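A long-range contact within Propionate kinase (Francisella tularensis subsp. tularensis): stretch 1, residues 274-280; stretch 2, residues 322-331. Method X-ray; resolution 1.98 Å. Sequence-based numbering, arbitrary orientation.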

# COMPACT_ATOMS: atom_id res chain seq x y z
N ASP A 274 11.29 6.60 -19.19
CA ASP A 274 12.30 5.58 -19.49
C ASP A 274 13.44 5.64 -18.46
O ASP A 274 14.14 6.64 -18.37
CB ASP A 274 12.84 5.80 -20.91
CG ASP A 274 13.91 4.79 -21.30
OD1 ASP A 274 14.41 4.04 -20.44
OD2 ASP A 274 14.27 4.77 -22.49
N MSE A 275 13.61 4.58 -17.68
CA MSE A 275 14.60 4.58 -16.59
C MSE A 275 16.03 4.87 -17.07
O MSE A 275 16.82 5.47 -16.33
CB MSE A 275 14.58 3.28 -15.79
CG MSE A 275 15.61 3.27 -14.63
SE MSE A 275 15.46 4.78 -13.37
CE MSE A 275 14.34 3.91 -11.99
N ARG A 276 16.36 4.43 -18.28
CA ARG A 276 17.67 4.72 -18.85
C ARG A 276 17.89 6.22 -18.99
O ARG A 276 18.97 6.73 -18.67
CB ARG A 276 17.82 4.05 -20.21
CG ARG A 276 17.67 2.54 -20.19
CD ARG A 276 17.91 1.95 -21.58
NE ARG A 276 18.00 0.49 -21.54
CZ ARG A 276 18.44 -0.26 -22.55
NH1 ARG A 276 18.83 0.31 -23.68
NH2 ARG A 276 18.50 -1.58 -22.42
N GLU A 277 16.88 6.93 -19.47
CA GLU A 277 16.98 8.38 -19.62
C GLU A 277 16.98 9.07 -18.26
O GLU A 277 17.69 10.05 -18.05
CB GLU A 277 15.84 8.93 -20.47
CG GLU A 277 15.82 8.37 -21.89
CD GLU A 277 14.86 9.12 -22.79
OE1 GLU A 277 14.20 10.06 -22.29
OE2 GLU A 277 14.78 8.78 -23.99
N VAL A 278 16.15 8.57 -17.34
CA VAL A 278 16.17 9.10 -15.98
C VAL A 278 17.59 9.00 -15.41
O VAL A 278 18.13 9.97 -14.90
CB VAL A 278 15.16 8.39 -15.06
CG1 VAL A 278 15.26 8.94 -13.63
CG2 VAL A 278 13.75 8.56 -15.60
N SER A 279 18.20 7.82 -15.53
CA SER A 279 19.54 7.59 -14.97
C SER A 279 20.56 8.54 -15.59
O SER A 279 21.42 9.10 -14.90
CB SER A 279 19.98 6.13 -15.20
OG SER A 279 19.22 5.26 -14.37
N GLN A 280 20.45 8.73 -16.90
CA GLN A 280 21.39 9.59 -17.62
C GLN A 280 21.25 11.05 -17.21
O GLN A 280 22.24 11.76 -17.00
CB GLN A 280 21.18 9.44 -19.13
CG GLN A 280 21.67 8.12 -19.69
CD GLN A 280 21.32 7.97 -21.17
OE1 GLN A 280 20.91 6.89 -21.61
NE2 GLN A 280 21.47 9.04 -21.93
N GLY A 322 13.62 -5.59 -17.76
CA GLY A 322 14.48 -4.69 -18.52
C GLY A 322 15.42 -3.86 -17.66
O GLY A 322 16.59 -3.67 -17.99
N ILE A 323 14.89 -3.35 -16.55
CA ILE A 323 15.70 -2.55 -15.63
C ILE A 323 16.51 -3.46 -14.72
O ILE A 323 17.71 -3.25 -14.52
CB ILE A 323 14.81 -1.65 -14.75
CG1 ILE A 323 14.03 -0.65 -15.62
CG2 ILE A 323 15.64 -0.94 -13.70
CD1 ILE A 323 12.95 0.10 -14.85
N GLY A 324 15.86 -4.47 -14.16
CA GLY A 324 16.49 -5.36 -13.20
C GLY A 324 17.70 -6.07 -13.80
O GLY A 324 18.71 -6.30 -13.13
N GLU A 325 17.61 -6.40 -15.09
CA GLU A 325 18.68 -7.14 -15.75
C GLU A 325 19.87 -6.27 -16.15
O GLU A 325 20.99 -6.75 -16.25
CB GLU A 325 18.14 -7.87 -16.99
CG GLU A 325 17.18 -9.02 -16.66
CD GLU A 325 16.34 -9.46 -17.86
OE1 GLU A 325 16.84 -9.42 -19.01
OE2 GLU A 325 15.18 -9.86 -17.66
N ASN A 326 19.61 -4.98 -16.37
CA ASN A 326 20.55 -4.13 -17.09
C ASN A 326 21.05 -2.91 -16.33
O ASN A 326 22.14 -2.41 -16.62
CB ASN A 326 19.93 -3.69 -18.41
CG ASN A 326 19.67 -4.86 -19.34
OD1 ASN A 326 20.60 -5.58 -19.70
ND2 ASN A 326 18.40 -5.08 -19.70
N ALA A 327 20.27 -2.42 -15.38
CA ALA A 327 20.60 -1.16 -14.69
C ALA A 327 21.45 -1.36 -13.42
O ALA A 327 20.91 -1.44 -12.33
CB ALA A 327 19.30 -0.39 -14.37
N ALA A 328 22.77 -1.43 -13.57
CA ALA A 328 23.63 -1.67 -12.40
C ALA A 328 23.48 -0.58 -11.35
O ALA A 328 23.52 -0.86 -10.16
CB ALA A 328 25.11 -1.80 -12.82
N ASN A 329 23.32 0.67 -11.78
CA ASN A 329 23.21 1.78 -10.85
C ASN A 329 21.95 1.68 -9.98
O ASN A 329 21.95 2.03 -8.79
CB ASN A 329 23.20 3.12 -11.62
CG ASN A 329 21.99 3.24 -12.56
OD1 ASN A 329 21.73 2.37 -13.40
ND2 ASN A 329 21.24 4.34 -12.43
N ILE A 330 20.87 1.20 -10.57
CA ILE A 330 19.61 1.06 -9.86
C ILE A 330 19.66 -0.08 -8.84
O ILE A 330 19.18 0.05 -7.72
CB ILE A 330 18.43 0.82 -10.82
CG1 ILE A 330 18.26 2.01 -11.75
CG2 ILE A 330 17.16 0.56 -10.02
CD1 ILE A 330 18.04 3.33 -11.05
N ARG A 331 20.22 -1.21 -9.23
CA ARG A 331 20.41 -2.31 -8.30
C ARG A 331 21.31 -1.86 -7.13
O ARG A 331 21.03 -2.17 -5.98
CB ARG A 331 21.04 -3.51 -9.02
CG ARG A 331 20.14 -4.15 -10.11
CD ARG A 331 20.73 -5.51 -10.55
NE ARG A 331 22.09 -5.35 -11.10
CZ ARG A 331 22.42 -5.47 -12.38
NH1 ARG A 331 21.52 -5.77 -13.32
NH2 ARG A 331 23.69 -5.29 -12.74

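The first stretch enters a helix at Met275, with Asp274 at the N-cap position: its OD1 accepts from Arg276 N at 2.9 Å, supplying an acceptor to a first-turn amide that has no earlier helical carbonyl to use. The second stretch changes course midway. A weakly bonded helix runs to about Asn326, Ala327 takes the N-cap position, and a new helix starts at Ala328. Arg331 helps hold this bend from within, its NH1 donating to Gly324 O at 2.9 Å. The backbones stay well apart, with CA atoms 7.3 Å from each other at Met275 and Ile323 and 8.0 Å at Ser279 and Asn329, so side chains make the contact.

Met275, a selenomethionine here, is the residue most covered by the other stretch. Its CA-to-CB bond points toward the partner, and the side chain meets both helical segments of stretch 2: CB lies 3.7 Å from Ile323 CD1, while SE reaches 3.8 Å from Ile330 CD1. Ile323 starts sideways, yet its m,t rotamer brings CD1 nearer. One apolar residue thus packs on segments on the two sides of Ala327.

One helical turn after Met275, Ser279 presents the polar counterpart. Asn329 ND2 donates to Ser279 OG at 2.9 Å with an angle of 161°, a short and nearly straight hydrogen bond, and the sole one between the stretches. Asn329, with chi1 in p, and Ser279 both point toward the opposing stretch. Ile330 CD1 also lies 4.0 Å from Ser279 OG, setting the apolar patch directly beside this bond.

At the exposed margin, Arg276 starts away but extends back until NH2 is 4.4 Å from Asn326 ND2, at the guanidinium edge. That approach pairs two donor groups and is loose; Asn326 ND2 instead donates to Gly322 O at 2.9 Å. The rule is economical: a buried apolar anchor, then one directed polar bond a turn later.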